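Local coordinates for protein AlyGC (Glaciecola chathamensis, PDB 5GKD) that cleaves the polysaccharide alginate as a family 6 lyase, probably by beta-elimination, and carries a bound calcium ion, at residues V58-Q63 with L78-G83; D368-Q373 with K403-Y408. All coordinates share one frame; numbering follows the deposited sequence.

Overall arrangement
Both contacts belong to the N-terminal parallel beta-helix, the pectate lyase-like part of the chain, and lie toward its two ends: their centres are about 51 Å apart and their nearest atoms about 41 Å, so they do not touch. Interaction 1 pairs the strands of two successive early coils, whereas interaction 2 lays a loop, 403-408, against the late strand 364-372. The coils between them carry the calcium site, formed by Asn180, Glu183, Glu212 and Glu214, and the carbonate pocket of Glu214, Arg240, Arg264 and Tyr303. Neither contact supplies a residue to these sites. Interaction 1 combines main-chain bonds with a cation-pi pair, and interaction 2 rests on apolar contact.

Interaction 1. Residues V58-Q63 with L78-G83; sequences VFLTGQ and LVFKDG
Phe59 and Lys81 meet on one face of two parallel strands that stack as successive coils of the beta-helix. Lys81 CG sits between the backbone N and the carbonyl carbon (chi1 73°), and from there the extended chain runs over the CD1-CE1 side of the ring face, Lys81 CE lying 3.4 Å from Phe59 CD1. This carries NZ over the same face, 3.9 Å from the centroid of Phe59 and displaced toward the rim, a cation-pi contact. The CG1 branch of Val79 fills in beside the same ring. An alanine in place of Lys81 removes the cation and the chain over the ring, and would probably leave this face of Phe59 less covered and the ring freer to turn.

On the other face, Leu60 and Phe80 lie side by side and point the same way. Leu60 CB sits over the Phe80 ring, 4.3 Å from its centroid, a CH-pi contact, while Leu60 CD2 reaches Phe80 CE2; Ile111 of the next coil also touches Phe80. Val58 CG1 meets Leu78 CD2 further along.

The nearly straight bond from Leu60 N to Val79 O (2.8 Å) and that from Val79 N to Val58 O tie the backbones, but Lys81 N reaches Leu60 O only weakly. A beta bulge then shifts the register, and Gly62 N bonds to Asp82 O at 2.9 Å. The chemistry thus divides by face: aliphatic and aromatic packing on the Leu60 side, a cation held against an aromatic ring on the Phe59 side.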
loop_
_atom_site.group_PDB
_atom_site.type_symbol
_atom_site.label_atom_id
_atom_site.label_comp_id
_atom_site.label_asym_id
_atom_site.label_seq_id
_atom_site.Cartn_x
_atom_site.Cartn_y
_atom_site.Cartn_z
ATOM N N VAL A 58 11.950 20.927 -27.468
ATOM C CA VAL A 58 12.782 19.797 -27.060
ATOM C C VAL A 58 12.311 19.355 -25.687
ATOM O O VAL A 58 12.468 20.077 -24.692
ATOM C CB VAL A 58 14.274 20.148 -27.045
ATOM C CG1 VAL A 58 15.084 19.013 -26.451
ATOM C CG2 VAL A 58 14.746 20.493 -28.443
ATOM N N PHE A 59 11.754 18.159 -25.633
ATOM C CA PHE A 59 11.228 17.576 -24.416
ATOM C C PHE A 59 12.079 16.388 -24.027
ATOM O O PHE A 59 12.424 15.566 -24.880
ATOM C CB PHE A 59 9.777 17.131 -24.618
ATOM C CG PHE A 59 8.884 18.226 -25.079
ATOM C CD1 PHE A 59 8.403 19.163 -24.182
ATOM C CD2 PHE A 59 8.531 18.333 -26.414
ATOM C CE1 PHE A 59 7.578 20.176 -24.598
ATOM C CE2 PHE A 59 7.705 19.359 -26.836
ATOM C CZ PHE A 59 7.230 20.281 -25.923
ATOM N N LEU A 60 12.407 16.300 -22.752
ATOM C CA LEU A 60 13.067 15.137 -22.185
ATOM C C LEU A 60 12.060 14.472 -21.262
ATOM O O LEU A 60 11.675 15.048 -20.241
ATOM C CB LEU A 60 14.347 15.514 -21.449
ATOM C CG LEU A 60 15.577 15.533 -22.353
ATOM C CD1 LEU A 60 15.489 16.678 -23.316
ATOM C CD2 LEU A 60 16.868 15.592 -21.576
ATOM N N THR A 61 11.640 13.261 -21.623
ATOM C CA THR A 61 10.497 12.606 -21.003
ATOM C C THR A 61 10.891 11.225 -20.479
ATOM O O THR A 61 12.013 10.749 -20.665
ATOM C CB THR A 61 9.324 12.478 -21.985
ATOM O OG1 THR A 61 9.655 11.551 -23.035
ATOM C CG2 THR A 61 8.974 13.828 -22.584
ATOM N N GLY A 62 9.946 10.582 -19.813
ATOM C CA GLY A 62 10.234 9.291 -19.217
ATOM C C GLY A 62 11.312 9.420 -18.167
ATOM O O GLY A 62 11.379 10.408 -17.430
ATOM N N GLN A 63 12.189 8.418 -18.109
ATOM C CA GLN A 63 13.251 8.391 -17.101
ATOM C C GLN A 63 14.493 9.078 -17.658
ATOM O O GLN A 63 15.525 8.468 -17.908
ATOM C CB GLN A 63 13.529 6.965 -16.641
ATOM C CG GLN A 63 12.545 6.498 -15.579
ATOM C CD GLN A 63 11.109 6.575 -16.080
ATOM O OE1 GLN A 63 10.673 5.732 -16.866
ATOM N NE2 GLN A 63 10.389 7.610 -15.675
ATOM N N LEU A 78 15.593 23.454 -22.570
ATOM C CA LEU A 78 15.044 22.109 -22.459
ATOM C C LEU A 78 13.804 22.132 -21.575
ATOM O O LEU A 78 13.668 22.981 -20.686
ATOM C CB LEU A 78 16.075 21.128 -21.862
ATOM C CG LEU A 78 17.486 21.120 -22.466
ATOM C CD1 LEU A 78 18.405 20.181 -21.699
ATOM C CD2 LEU A 78 17.407 20.747 -23.948
ATOM N N VAL A 79 12.915 21.178 -21.812
ATOM C CA VAL A 79 11.718 20.975 -21.008
ATOM C C VAL A 79 11.717 19.527 -20.528
ATOM O O VAL A 79 11.690 18.602 -21.351
ATOM C CB VAL A 79 10.432 21.269 -21.794
ATOM C CG1 VAL A 79 9.201 21.013 -20.911
ATOM C CG2 VAL A 79 10.427 22.704 -22.321
ATOM N N PHE A 80 11.750 19.328 -19.207
ATOM C CA PHE A 80 11.486 18.021 -18.619
ATOM C C PHE A 80 10.009 17.953 -18.244
ATOM O O PHE A 80 9.509 18.806 -17.505
ATOM C CB PHE A 80 12.349 17.741 -17.387
ATOM C CG PHE A 80 13.827 17.719 -17.649
ATOM C CD1 PHE A 80 14.540 18.906 -17.820
ATOM C CD2 PHE A 80 14.514 16.528 -17.684
ATOM C CE1 PHE A 80 15.903 18.892 -18.073
ATOM C CE2 PHE A 80 15.880 16.503 -17.922
ATOM C CZ PHE A 80 16.573 17.684 -18.112
ATOM N N LYS A 81 9.318 16.941 -18.759
ATOM C CA LYS A 81 7.905 16.713 -18.487
ATOM C C LYS A 81 7.608 15.261 -18.818
ATOM O O LYS A 81 8.427 14.574 -19.427
ATOM C CB LYS A 81 7.013 17.654 -19.309
ATOM C CG LYS A 81 6.952 17.284 -20.787
ATOM C CD LYS A 81 5.949 18.147 -21.541
ATOM C CE LYS A 81 5.663 17.549 -22.905
ATOM N NZ LYS A 81 4.723 18.378 -23.721
ATOM N N ASP A 82 6.416 14.810 -18.426
ATOM C CA ASP A 82 5.933 13.450 -18.709
ATOM C C ASP A 82 6.961 12.399 -18.312
ATOM O O ASP A 82 7.300 11.511 -19.091
ATOM C CB ASP A 82 5.556 13.285 -20.182
ATOM C CG ASP A 82 4.462 14.238 -20.623
ATOM O OD1 ASP A 82 3.625 14.639 -19.794
ATOM O OD2 ASP A 82 4.437 14.582 -21.815
ATOM N N GLY A 83 7.471 12.506 -17.092
ATOM C CA GLY A 83 8.408 11.512 -16.606
ATOM C C GLY A 83 8.902 11.828 -15.214
ATOM O O GLY A 83 8.249 12.549 -14.455
#

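Interaction 2. Residues D368-Q373 with K403-Y408; sequences DNLLNQ and KTQQKY
Leu370 overlaps the ring of Tyr408, its CB standing over one face at 3.9 Å from the centroid in a CH-pi contact. Strand 364-372 is a late rung of the right-handed parallel beta-helix, and the loop holding Tyr408 folds back along its flank. Leu370 has CG anti to the backbone N (chi1 -173°), which sends the CD2 branch on across the ring to within 3.8 Å of Tyr408 CD1. The same methyl also lies 3.8 Å from Gln405 CG, so it meets both the ring and the aliphatic part of the glutamine, whose chain crosses the leucine at about a right angle. Residues 403-406 have helical backbone angles; Gln406 N bonds to Lys403 O and, one turn on, Tyr408 N to Gln405 O.

Glu384 of the neighbouring strand 383-386 touches both Leu370 and Tyr408, joining the loop to the next rung. The Asn369 side chain points away from the loop and bonds to the backbones of Met341, Asn344 and Gly382 in the adjoining coils. The carbonyl oxygen Asp368 O approaches the edge of the tyrosine ring, near its plane, 3.2 Å from Tyr408 CE2.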
loop_
_atom_site.group_PDB
_atom_site.type_symbol
_atom_site.label_atom_id
_atom_site.label_comp_id
_atom_site.label_asym_id
_atom_site.label_seq_id
_atom_site.Cartn_x
_atom_site.Cartn_y
_atom_site.Cartn_z
ATOM N N ASP A 368 13.303 52.655 18.300
ATOM C CA ASP A 368 12.839 53.396 17.127
ATOM C C ASP A 368 11.971 52.549 16.199
ATOM O O ASP A 368 12.126 52.599 14.982
ATOM C CB ASP A 368 14.017 53.987 16.352
ATOM C CG ASP A 368 14.812 54.972 17.177
ATOM O OD1 ASP A 368 14.189 55.726 17.951
ATOM O OD2 ASP A 368 16.060 54.979 17.076
ATOM N N ASN A 369 11.049 51.769 16.757
ATOM C CA ASN A 369 10.046 51.092 15.944
ATOM C C ASN A 369 8.740 51.873 15.980
ATOM O O ASN A 369 8.353 52.391 17.026
ATOM C CB ASN A 369 9.820 49.658 16.421
ATOM C CG ASN A 369 11.084 48.832 16.364
ATOM O OD1 ASN A 369 11.556 48.472 15.284
ATOM N ND2 ASN A 369 11.649 48.543 17.525
ATOM N N LEU A 370 8.067 51.963 14.832
ATOM C CA LEU A 370 6.864 52.771 14.682
ATOM C C LEU A 370 5.651 51.877 14.472
ATOM O O LEU A 370 5.672 50.965 13.632
ATOM C CB LEU A 370 6.986 53.759 13.518
ATOM C CG LEU A 370 5.823 54.752 13.403
ATOM C CD1 LEU A 370 5.804 55.677 14.621
ATOM C CD2 LEU A 370 5.894 55.585 12.133
ATOM N N LEU A 371 4.600 52.166 15.224
ATOM C CA LEU A 371 3.329 51.468 15.230
ATOM C C LEU A 371 2.233 52.465 14.892
ATOM O O LEU A 371 2.298 53.626 15.309
ATOM C CB LEU A 371 3.034 50.910 16.621
ATOM C CG LEU A 371 2.840 49.454 16.985
ATOM C CD1 LEU A 371 2.383 49.384 18.435
ATOM C CD2 LEU A 371 1.852 48.781 16.064
ATOM N N ASN A 372 1.200 52.011 14.184
ATOM C CA ASN A 372 0.037 52.867 13.999
ATOM C C ASN A 372 -0.763 52.954 15.300
ATOM O O ASN A 372 -0.750 52.039 16.129
ATOM C CB ASN A 372 -0.834 52.384 12.831
ATOM C CG ASN A 372 -1.449 51.014 13.063
ATOM O OD1 ASN A 372 -0.748 50.004 13.148
ATOM N ND2 ASN A 372 -2.769 50.968 13.120
ATOM N N GLN A 373 -1.457 54.084 15.473
ATOM C CA GLN A 373 -1.965 54.458 16.792
ATOM C C GLN A 373 -3.098 53.555 17.262
ATOM O O GLN A 373 -3.306 53.421 18.471
ATOM C CB GLN A 373 -2.435 55.912 16.771
ATOM C CG GLN A 373 -3.473 56.187 15.702
ATOM C CD GLN A 373 -3.898 57.644 15.653
ATOM O OE1 GLN A 373 -3.299 58.509 16.300
ATOM N NE2 GLN A 373 -4.942 57.918 14.880
ATOM N N LYS A 403 6.499 61.718 4.761
ATOM C CA LYS A 403 7.910 61.500 4.456
ATOM C C LYS A 403 8.729 61.257 5.723
ATOM O O LYS A 403 9.663 60.449 5.715
ATOM C CB LYS A 403 8.479 62.689 3.673
ATOM C CG LYS A 403 9.764 62.366 2.897
ATOM C CD LYS A 403 9.435 61.765 1.527
ATOM C CE LYS A 403 10.612 61.054 0.867
ATOM N NZ LYS A 403 11.920 61.772 0.894
ATOM N N THR A 404 8.397 61.938 6.825
ATOM C CA THR A 404 9.158 61.728 8.052
ATOM C C THR A 404 8.971 60.319 8.603
ATOM O O THR A 404 9.855 59.816 9.301
ATOM C CB THR A 404 8.775 62.753 9.126
ATOM O OG1 THR A 404 7.368 62.687 9.381
ATOM C CG2 THR A 404 9.138 64.145 8.690
ATOM N N GLN A 405 7.838 59.674 8.323
ATOM C CA GLN A 405 7.640 58.301 8.779
ATOM C C GLN A 405 8.289 57.266 7.859
ATOM O O GLN A 405 8.315 56.079 8.205
ATOM C CB GLN A 405 6.140 58.004 8.927
ATOM C CG GLN A 405 5.491 58.726 10.104
ATOM C CD GLN A 405 3.970 58.623 10.106
ATOM O OE1 GLN A 405 3.340 58.279 9.101
ATOM N NE2 GLN A 405 3.374 58.937 11.244
ATOM N N GLN A 406 8.825 57.682 6.713
ATOM C CA GLN A 406 9.497 56.772 5.799
ATOM C C GLN A 406 10.901 56.401 6.245
ATOM O O GLN A 406 11.527 55.558 5.597
ATOM C CB GLN A 406 9.549 57.368 4.393
ATOM C CG GLN A 406 8.215 57.301 3.681
ATOM C CD GLN A 406 8.254 58.004 2.354
ATOM O OE1 GLN A 406 9.315 58.392 1.887
ATOM N NE2 GLN A 406 7.105 58.187 1.749
ATOM N N LYS A 407 11.408 56.991 7.324
ATOM C CA LYS A 407 12.643 56.515 7.933
ATOM C C LYS A 407 12.421 55.257 8.754
ATOM O O LYS A 407 13.373 54.715 9.326
ATOM C CB LYS A 407 13.259 57.608 8.810
ATOM C CG LYS A 407 12.537 57.862 10.123
ATOM C CD LYS A 407 13.155 59.061 10.860
ATOM C CE LYS A 407 13.123 58.892 12.373
ATOM N NZ LYS A 407 13.829 60.014 13.066
ATOM N N TYR A 408 11.179 54.801 8.839
ATOM C CA TYR A 408 10.839 53.542 9.464
ATOM C C TYR A 408 10.433 52.561 8.383
ATOM O O TYR A 408 9.724 52.914 7.432
ATOM C CB TYR A 408 9.701 53.698 10.471
ATOM C CG TYR A 408 9.971 54.722 11.558
ATOM C CD1 TYR A 408 9.629 56.055 11.383
ATOM C CD2 TYR A 408 10.554 54.349 12.760
ATOM C CE1 TYR A 408 9.858 56.995 12.383
ATOM C CE2 TYR A 408 10.790 55.272 13.759
ATOM C CZ TYR A 408 10.441 56.598 13.564
ATOM O OH TYR A 408 10.687 57.519 14.551
#